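Local coordinates for type VI immunity protein Atu4351 (Agrobacterium fabrum, PDB 6ITW) that is the type VI immunity protein Tdi1 of an effector-immunity pair and probably protects the bacterium by neutralising the cognate toxin, at residues I107-K121 against A200-T212. Residues are numbered along the deposited sequence; the frame is centred on the assembly and turned at random.
Sequences INILLHRVTCRGLFK and AAQAGPFTLYDTT
Strands 113-116 and 207-209 run side by side as the one parallel pair in the mixed, otherwise antiparallel sheet, joining strand 113-116 of the meander that starts at 84-90 to strand 207-209, from much later in the chain. Arg113 and Val114 pair with Thr207 and Leu208. Thr207 N donates to His112 O, Val114 N to Thr207 O and Tyr209 N to Val114 O (2.9 Å), the alternation expected of parallel strands. At the N-terminal end of the strand pair, the G1 beta bulge formed by His112 and Arg113 opposite Asn108 leads into an offset stack of the His112 and Phe206 rings, their centroids 4.3 Å apart and planes at 25°. His112 CG lies anti to its own carbonyl carbon (chi1 -82°), which brings ND1 over the Phe206 face and within 2.9 Å of Pro205 O. That hydrogen bond is bent, 144° at the hydrogen, and reaches the carbonyl from above its plane; together with the stack it should restrict how the imidazole turns. Ile107 CG2 and Ile109 CD1 also touch the phenylalanine ring, which packs on Ala72 of helix 66-73. On the Tyr209 face of the sheet, the aliphatic part of Arg113 lies against the tyrosine, CG 3.8 Å from Tyr209 CE1. Leu208, on the other face, sends CD2 to Leu119 CD1 and Phe120 CZ. Farther along, a water links Arg117 NE to Thr211 OG1. Asp210 makes an Asx turn, OD1 accepting from Thr212 N, and its CB makes a CH-pi contact over the face of the Phe120 ring, 3.7 Å from the centroid.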
ATOM      1  N   ILE A 107      -1.601   3.099  -3.245  1.00 35.60           N
ATOM      2  CA  ILE A 107      -3.030   2.970  -3.507  1.00 35.81           C
ATOM      3  C   ILE A 107      -3.741   3.161  -2.173  1.00 38.11           C
ATOM      4  O   ILE A 107      -3.770   2.251  -1.333  1.00 33.07           O
ATOM      5  CB  ILE A 107      -3.388   1.623  -4.144  1.00 35.97           C
ATOM      6  CG1 ILE A 107      -2.571   1.384  -5.420  1.00 35.41           C
ATOM      7  CG2 ILE A 107      -4.852   1.588  -4.479  1.00 29.42           C
ATOM      8  CD1 ILE A 107      -2.944   0.062  -6.144  1.00 31.21           C
ATOM      9  N   ASN A 108      -4.312   4.349  -1.971  1.00 36.96           N
ATOM     10  CA  ASN A 108      -4.978   4.695  -0.719  1.00 35.52           C
ATOM     11  C   ASN A 108      -6.418   4.198  -0.808  1.00 37.67           C
ATOM     12  O   ASN A 108      -7.287   4.857  -1.389  1.00 35.50           O
ATOM     13  CB  ASN A 108      -4.892   6.195  -0.468  1.00 33.59           C
ATOM     14  CG  ASN A 108      -5.466   6.596   0.872  1.00 38.18           C
ATOM     15  OD1 ASN A 108      -6.395   5.960   1.380  1.00 40.25           O
ATOM     16  ND2 ASN A 108      -4.925   7.664   1.456  1.00 40.05           N
ATOM     17  N   ILE A 109      -6.660   3.022  -0.212  1.00 37.26           N
ATOM     18  CA  ILE A 109      -7.954   2.342  -0.294  1.00 36.72           C
ATOM     19  C   ILE A 109      -9.026   3.100   0.487  1.00 34.75           C
ATOM     20  O   ILE A 109     -10.196   3.147   0.081  1.00 36.31           O
ATOM     21  CB  ILE A 109      -7.804   0.904   0.234  1.00 35.15           C
ATOM     22  CG1 ILE A 109      -7.072   0.034  -0.779  1.00 32.05           C
ATOM     23  CG2 ILE A 109      -9.173   0.321   0.626  1.00 33.38           C
ATOM     24  CD1 ILE A 109      -7.908  -0.343  -1.963  1.00 29.19           C
ATOM     25  N   LEU A 110      -8.657   3.652   1.645  1.00 29.79           N
ATOM     26  CA  LEU A 110      -9.624   4.344   2.496  1.00 33.44           C
ATOM     27  C   LEU A 110     -10.174   5.594   1.806  1.00 37.78           C
ATOM     28  O   LEU A 110     -11.386   5.824   1.799  1.00 36.67           O
ATOM     29  CB  LEU A 110      -8.958   4.713   3.827  1.00 34.81           C
ATOM     30  CG  LEU A 110      -9.800   5.386   4.921  1.00 36.69           C
ATOM     31  CD1 LEU A 110     -10.960   4.503   5.262  1.00 26.20           C
ATOM     32  CD2 LEU A 110      -8.984   5.706   6.189  1.00 31.37           C
ATOM     33  N   LEU A 111      -9.298   6.399   1.203  1.00 35.08           N
ATOM     34  CA  LEU A 111      -9.653   7.702   0.657  1.00 38.83           C
ATOM     35  C   LEU A 111      -9.840   7.690  -0.857  1.00 38.09           C
ATOM     36  O   LEU A 111     -10.226   8.719  -1.419  1.00 40.73           O
ATOM     37  CB  LEU A 111      -8.579   8.740   1.036  1.00 37.77           C
ATOM     38  CG  LEU A 111      -8.404   8.965   2.549  1.00 37.58           C
ATOM     39  CD1 LEU A 111      -7.524  10.168   2.861  1.00 29.31           C
ATOM     40  CD2 LEU A 111      -9.776   9.087   3.234  1.00 29.66           C
ATOM     41  N   HIS A 112      -9.588   6.555  -1.513  1.00 36.89           N
ATOM     42  CA  HIS A 112      -9.775   6.374  -2.955  1.00 36.43           C
ATOM     43  C   HIS A 112      -8.844   7.272  -3.763  1.00 39.21           C
ATOM     44  O   HIS A 112      -9.277   7.982  -4.671  1.00 37.72           O
ATOM     45  CB  HIS A 112     -11.230   6.580  -3.370  1.00 34.88           C
ATOM     46  CG  HIS A 112     -12.082   5.377  -3.140  1.00 39.35           C
ATOM     47  ND1 HIS A 112     -12.648   4.660  -4.173  1.00 43.20           N
ATOM     48  CD2 HIS A 112     -12.436   4.740  -2.000  1.00 41.27           C
ATOM     49  CE1 HIS A 112     -13.332   3.645  -3.676  1.00 43.05           C
ATOM     50  NE2 HIS A 112     -13.215   3.667  -2.361  1.00 42.06           N
ATOM     51  N   ARG A 113      -7.548   7.203  -3.447  1.00 31.92           N
ATOM     52  CA  ARG A 113      -6.533   7.996  -4.117  1.00 33.16           C
ATOM     53  C   ARG A 113      -5.374   7.101  -4.560  1.00 38.39           C
ATOM     54  O   ARG A 113      -5.118   6.044  -3.980  1.00 38.33           O
ATOM     55  CB  ARG A 113      -6.035   9.136  -3.204  1.00 34.73           C
ATOM     56  CG  ARG A 113      -7.170  10.026  -2.717  1.00 32.36           C
ATOM     57  CD  ARG A 113      -6.719  11.139  -1.773  1.00 31.17           C
ATOM     58  NE  ARG A 113      -7.910  11.732  -1.175  1.00 41.17           N
ATOM     59  CZ  ARG A 113      -7.947  12.599  -0.161  1.00 45.13           C
ATOM     60  NH1 ARG A 113      -6.839  13.038   0.437  1.00 34.94           N
ATOM     61  NH2 ARG A 113      -9.134  13.025   0.257  1.00 43.49           N
ATOM     62  N   VAL A 114      -4.701   7.511  -5.631  1.00 35.40           N
ATOM     63  CA  VAL A 114      -3.506   6.842  -6.120  1.00 36.35           C
ATOM     64  C   VAL A 114      -2.429   7.898  -6.305  1.00 36.71           C
ATOM     65  O   VAL A 114      -2.715   9.018  -6.737  1.00 39.46           O
ATOM     66  CB  VAL A 114      -3.754   6.080  -7.442  1.00 34.24           C
ATOM     67  CG1 VAL A 114      -2.464   5.401  -7.930  1.00 34.64           C
ATOM     68  CG2 VAL A 114      -4.859   5.041  -7.288  1.00 31.58           C
ATOM     69  N   THR A 115      -1.189   7.542  -5.983  1.00 35.35           N
ATOM     70  CA  THR A 115      -0.071   8.469  -6.116  1.00 39.95           C
ATOM     71  C   THR A 115       1.145   7.796  -6.746  1.00 40.34           C
ATOM     72  O   THR A 115       1.515   6.683  -6.372  1.00 36.95           O
ATOM     73  CB  THR A 115       0.332   9.065  -4.756  1.00 34.79           C
ATOM     74  OG1 THR A 115       0.460   8.015  -3.789  1.00 43.49           O
ATOM     75  CG2 THR A 115      -0.713  10.063  -4.280  1.00 39.45           C
ATOM     76  N   CYS A 116       1.761   8.480  -7.705  1.00 40.53           N
ATOM     77  CA  CYS A 116       2.938   7.956  -8.389  1.00 42.74           C
ATOM     78  C   CYS A 116       3.925   9.075  -8.706  1.00 45.28           C
ATOM     79  O   CYS A 116       3.596  10.021  -9.422  1.00 46.88           O
ATOM     80  CB  CYS A 116       2.534   7.229  -9.673  1.00 43.59           C
ATOM     81  SG  CYS A 116       3.684   5.933 -10.189  1.00 47.71           S
ATOM     82  N   ARG A 117       5.136   8.960  -8.171  1.00 44.08           N
ATOM     83  CA  ARG A 117       6.171   9.964  -8.391  1.00 48.99           C
ATOM     84  C   ARG A 117       6.834   9.812  -9.756  1.00 50.59           C
ATOM     85  O   ARG A 117       7.244  10.798 -10.369  1.00 51.05           O
ATOM     86  CB  ARG A 117       7.227   9.895  -7.284  1.00 47.14           C
ATOM     87  CG  ARG A 117       6.681  10.150  -5.890  1.00 52.15           C
ATOM     88  CD  ARG A 117       7.538  11.155  -5.137  1.00 57.79           C
ATOM     89  NE  ARG A 117       6.913  11.583  -3.890  1.00 78.75           N
ATOM     90  CZ  ARG A 117       7.586  12.002  -2.823  1.00 88.28           C
ATOM     91  NH1 ARG A 117       8.911  12.050  -2.849  1.00 98.47           N
ATOM     92  NH2 ARG A 117       6.934  12.373  -1.729  1.00 80.63           N
ATOM     93  N   GLY A 118       6.939   8.574 -10.227  1.00 48.67           N
ATOM     94  CA  GLY A 118       7.557   8.300 -11.520  1.00 48.67           C
ATOM     95  C   GLY A 118       6.676   8.598 -12.720  1.00 54.17           C
ATOM     96  O   GLY A 118       7.191   8.692 -13.836  1.00 55.11           O
ATOM     97  N   LEU A 119       5.357   8.723 -12.522  1.00 53.49           N
ATOM     98  CA  LEU A 119       4.496   9.240 -13.584  1.00 53.09           C
ATOM     99  C   LEU A 119       4.783  10.705 -13.885  1.00 55.75           C
ATOM    100  O   LEU A 119       4.533  11.160 -15.004  1.00 55.54           O
ATOM    101  CB  LEU A 119       3.020   9.101 -13.205  1.00 51.31           C
ATOM    102  CG  LEU A 119       2.228   7.915 -13.733  1.00 54.66           C
ATOM    103  CD1 LEU A 119       0.805   7.967 -13.190  1.00 54.89           C
ATOM    104  CD2 LEU A 119       2.229   7.899 -15.253  1.00 54.96           C
ATOM    105  N   PHE A 120       5.289  11.463 -12.906  1.00 55.81           N
ATOM    106  CA  PHE A 120       5.353  12.914 -13.003  1.00 57.89           C
ATOM    107  C   PHE A 120       6.767  13.493 -12.977  1.00 60.91           C
ATOM    108  O   PHE A 120       6.961  14.612 -13.458  1.00 67.73           O
ATOM    109  CB  PHE A 120       4.505  13.544 -11.881  1.00 54.34           C
ATOM    110  CG  PHE A 120       3.084  13.080 -11.897  1.00 55.62           C
ATOM    111  CD1 PHE A 120       2.208  13.519 -12.881  1.00 56.46           C
ATOM    112  CD2 PHE A 120       2.623  12.169 -10.965  1.00 55.04           C
ATOM    113  CE1 PHE A 120       0.889  13.070 -12.918  1.00 52.89           C
ATOM    114  CE2 PHE A 120       1.304  11.710 -10.995  1.00 47.85           C
ATOM    115  CZ  PHE A 120       0.443  12.160 -11.970  1.00 53.14           C
ATOM    116  N   LYS A 121       7.743  12.789 -12.419  1.00 64.07           N
ATOM    117  CA  LYS A 121       9.150  13.100 -12.624  1.00 68.13           C
ATOM    118  C   LYS A 121       9.828  11.808 -13.052  1.00 69.79           C
ATOM    119  O   LYS A 121       9.600  10.754 -12.446  1.00 68.21           O
ATOM    120  CB  LYS A 121       9.796  13.698 -11.366  1.00 70.56           C
ATOM    121  CG  LYS A 121      10.891  12.855 -10.717  1.00 82.31           C
ATOM    122  CD  LYS A 121      11.529  13.600  -9.543  1.00 94.02           C
ATOM    123  CE  LYS A 121      12.261  12.657  -8.586  1.00 93.56           C
ATOM    124  NZ  LYS A 121      12.914  13.397  -7.458  1.00 85.26           N
ATOM    125  N   ALA A 200     -14.075  -1.999  -0.946  1.00 38.10           N
ATOM    126  CA  ALA A 200     -13.685  -0.608  -1.117  1.00 36.54           C
ATOM    127  C   ALA A 200     -13.250  -0.318  -2.547  1.00 37.05           C
ATOM    128  O   ALA A 200     -13.622   0.709  -3.120  1.00 42.08           O
ATOM    129  CB  ALA A 200     -12.570  -0.279  -0.132  1.00 33.12           C
ATOM    130  N   ALA A 201     -12.475  -1.213  -3.152  1.00 33.38           N
ATOM    131  CA  ALA A 201     -11.952  -0.896  -4.474  1.00 39.60           C
ATOM    132  C   ALA A 201     -13.026  -0.927  -5.551  1.00 44.31           C
ATOM    133  O   ALA A 201     -12.747  -0.527  -6.688  1.00 44.60           O
ATOM    134  CB  ALA A 201     -10.828  -1.859  -4.848  1.00 38.11           C
ATOM    135  N   GLN A 202     -14.231  -1.405  -5.232  1.00 41.11           N
ATOM    136  CA  GLN A 202     -15.343  -1.377  -6.168  1.00 44.02           C
ATOM    137  C   GLN A 202     -16.385  -0.331  -5.805  1.00 43.64           C
ATOM    138  O   GLN A 202     -17.370  -0.185  -6.526  1.00 50.15           O
ATOM    139  CB  GLN A 202     -16.017  -2.749  -6.245  1.00 37.23           C
ATOM    140  CG  GLN A 202     -15.123  -3.881  -6.637  1.00 39.91           C
ATOM    141  CD  GLN A 202     -15.917  -5.159  -6.804  1.00 46.66           C
ATOM    142  OE1 GLN A 202     -16.468  -5.413  -7.869  1.00 51.32           O
ATOM    143  NE2 GLN A 202     -16.000  -5.960  -5.744  1.00 41.10           N
ATOM    144  N   ALA A 203     -16.201   0.390  -4.711  1.00 37.90           N
ATOM    145  CA  ALA A 203     -17.218   1.323  -4.219  1.00 45.28           C
ATOM    146  C   ALA A 203     -16.897   2.749  -4.663  1.00 51.27           C
ATOM    147  O   ALA A 203     -16.721   3.657  -3.847  1.00 62.30           O
ATOM    148  CB  ALA A 203     -17.321   1.229  -2.693  1.00 38.70           C
ATOM    149  N   GLY A 204     -16.800   2.948  -5.973  1.00 44.25           N
ATOM    150  CA  GLY A 204     -16.452   4.245  -6.509  1.00 46.05           C
ATOM    151  C   GLY A 204     -15.073   4.317  -7.145  1.00 44.92           C
ATOM    152  O   GLY A 204     -14.255   3.397  -7.020  1.00 40.35           O
ATOM    153  N   PRO A 205     -14.789   5.426  -7.828  1.00 44.62           N
ATOM    154  CA  PRO A 205     -13.522   5.565  -8.564  1.00 42.21           C
ATOM    155  C   PRO A 205     -12.383   6.031  -7.666  1.00 38.52           C
ATOM    156  O   PRO A 205     -12.576   6.407  -6.512  1.00 35.94           O
ATOM    157  CB  PRO A 205     -13.840   6.635  -9.619  1.00 37.64           C
ATOM    158  CG  PRO A 205     -14.878   7.489  -8.951  1.00 40.35           C
ATOM    159  CD  PRO A 205     -15.712   6.546  -8.090  1.00 41.19           C
ATOM    160  N   PHE A 206     -11.182   6.027  -8.244  1.00 40.53           N
ATOM    161  CA  PHE A 206      -9.966   6.505  -7.599  1.00 41.01           C
ATOM    162  C   PHE A 206      -9.415   7.706  -8.348  1.00 41.81           C
ATOM    163  O   PHE A 206      -9.413   7.729  -9.581  1.00 44.14           O
ATOM    164  CB  PHE A 206      -8.887   5.420  -7.565  1.00 38.03           C
ATOM    165  CG  PHE A 206      -9.141   4.358  -6.567  1.00 40.79           C
ATOM    166  CD1 PHE A 206     -10.139   3.412  -6.781  1.00 39.40           C
ATOM    167  CD2 PHE A 206      -8.385   4.295  -5.402  1.00 39.23           C
ATOM    168  CE1 PHE A 206     -10.377   2.424  -5.847  1.00 41.01           C
ATOM    169  CE2 PHE A 206      -8.621   3.320  -4.463  1.00 34.31           C
ATOM    170  CZ  PHE A 206      -9.616   2.382  -4.682  1.00 39.20           C
ATOM    171  N   THR A 207      -8.907   8.681  -7.608  1.00 40.73           N
ATOM    172  CA  THR A 207      -8.307   9.860  -8.209  1.00 39.87           C
ATOM    173  C   THR A 207      -6.794   9.801  -8.085  1.00 39.94           C
ATOM    174  O   THR A 207      -6.261   9.600  -6.987  1.00 36.92           O
ATOM    175  CB  THR A 207      -8.841  11.138  -7.569  1.00 41.79           C
ATOM    176  OG1 THR A 207     -10.226  11.277  -7.911  1.00 41.22           O
ATOM    177  CG2 THR A 207      -8.071  12.347  -8.095  1.00 40.98           C
ATOM    178  N   LEU A 208      -6.115   9.973  -9.222  1.00 41.12           N
ATOM    179  CA  LEU A 208      -4.661  10.019  -9.273  1.00 37.68           C
ATOM    180  C   LEU A 208      -4.182  11.419  -8.945  1.00 41.85           C
ATOM    181  O   LEU A 208      -4.688  12.403  -9.496  1.00 43.25           O
ATOM    182  CB  LEU A 208      -4.167   9.612 -10.659  1.00 43.35           C
ATOM    183  CG  LEU A 208      -2.697   9.833 -11.022  1.00 42.02           C
ATOM    184  CD1 LEU A 208      -1.803   8.891 -10.231  1.00 41.19           C
ATOM    185  CD2 LEU A 208      -2.517   9.610 -12.520  1.00 44.83           C
ATOM    186  N   TYR A 209      -3.209  11.513  -8.049  1.00 42.64           N
ATOM    187  CA  TYR A 209      -2.660  12.796  -7.632  1.00 42.56           C
ATOM    188  C   TYR A 209      -1.181  12.884  -7.970  1.00 46.51           C
ATOM    189  O   TYR A 209      -0.455  11.883  -7.953  1.00 46.47           O
ATOM    190  CB  TYR A 209      -2.826  13.025  -6.134  1.00 46.22           C
ATOM    191  CG  TYR A 209      -4.211  13.411  -5.727  1.00 41.99           C
ATOM    192  CD1 TYR A 209      -5.216  12.454  -5.603  1.00 38.73           C
ATOM    193  CD2 TYR A 209      -4.518  14.733  -5.447  1.00 47.16           C
ATOM    194  CE1 TYR A 209      -6.495  12.817  -5.212  1.00 43.28           C
ATOM    195  CE2 TYR A 209      -5.798  15.105  -5.055  1.00 45.84           C
ATOM    196  CZ  TYR A 209      -6.782  14.146  -4.943  1.00 43.16           C
ATOM    197  OH  TYR A 209      -8.050  14.519  -4.562  1.00 43.83           O
ATOM    198  N   ASP A 210      -0.742  14.104  -8.232  1.00 52.66           N
ATOM    199  CA  ASP A 210       0.648  14.405  -8.558  1.00 54.43           C
ATOM    200  C   ASP A 210       1.296  14.973  -7.297  1.00 56.64           C
ATOM    201  O   ASP A 210       1.093  16.139  -6.957  1.00 60.58           O
ATOM    202  CB  ASP A 210       0.696  15.374  -9.736  1.00 56.91           C
ATOM    203  CG  ASP A 210       2.111  15.717 -10.180  1.00 64.16           C
ATOM    204  OD1 ASP A 210       3.044  15.644  -9.355  1.00 60.48           O
ATOM    205  OD2 ASP A 210       2.278  16.081 -11.370  1.00 60.48           O
ATOM    206  N   THR A 211       2.075  14.146  -6.596  1.00 59.89           N
ATOM    207  CA  THR A 211       2.806  14.594  -5.414  1.00 64.64           C
ATOM    208  C   THR A 211       4.210  15.102  -5.747  1.00 66.52           C
ATOM    209  O   THR A 211       5.048  15.219  -4.843  1.00 69.49           O
ATOM    210  CB  THR A 211       2.875  13.476  -4.366  1.00 59.92           C
ATOM    211  OG1 THR A 211       3.422  12.287  -4.951  1.00 57.73           O
ATOM    212  CG2 THR A 211       1.488  13.172  -3.840  1.00 49.50           C
ATOM    213  N   THR A 212       4.471  15.402  -7.027  1.00 65.92           N
ATOM    214  CA  THR A 212       5.733  15.992  -7.471  1.00 71.77           C
ATOM    215  C   THR A 212       5.743  17.499  -7.259  1.00 75.07           C
ATOM    216  O   THR A 212       6.745  18.058  -6.803  1.00 80.25           O
ATOM    217  CB  THR A 212       5.970  15.667  -8.953  1.00 69.51           C
ATOM    218  OG1 THR A 212       6.660  14.417  -9.075  1.00 69.21           O
ATOM    219  CG2 THR A 212       6.733  16.786  -9.669  1.00 71.84           C
TER
HETATM  220  O   HOH W   1       4.338  10.340  -2.738  1.00 53.43           O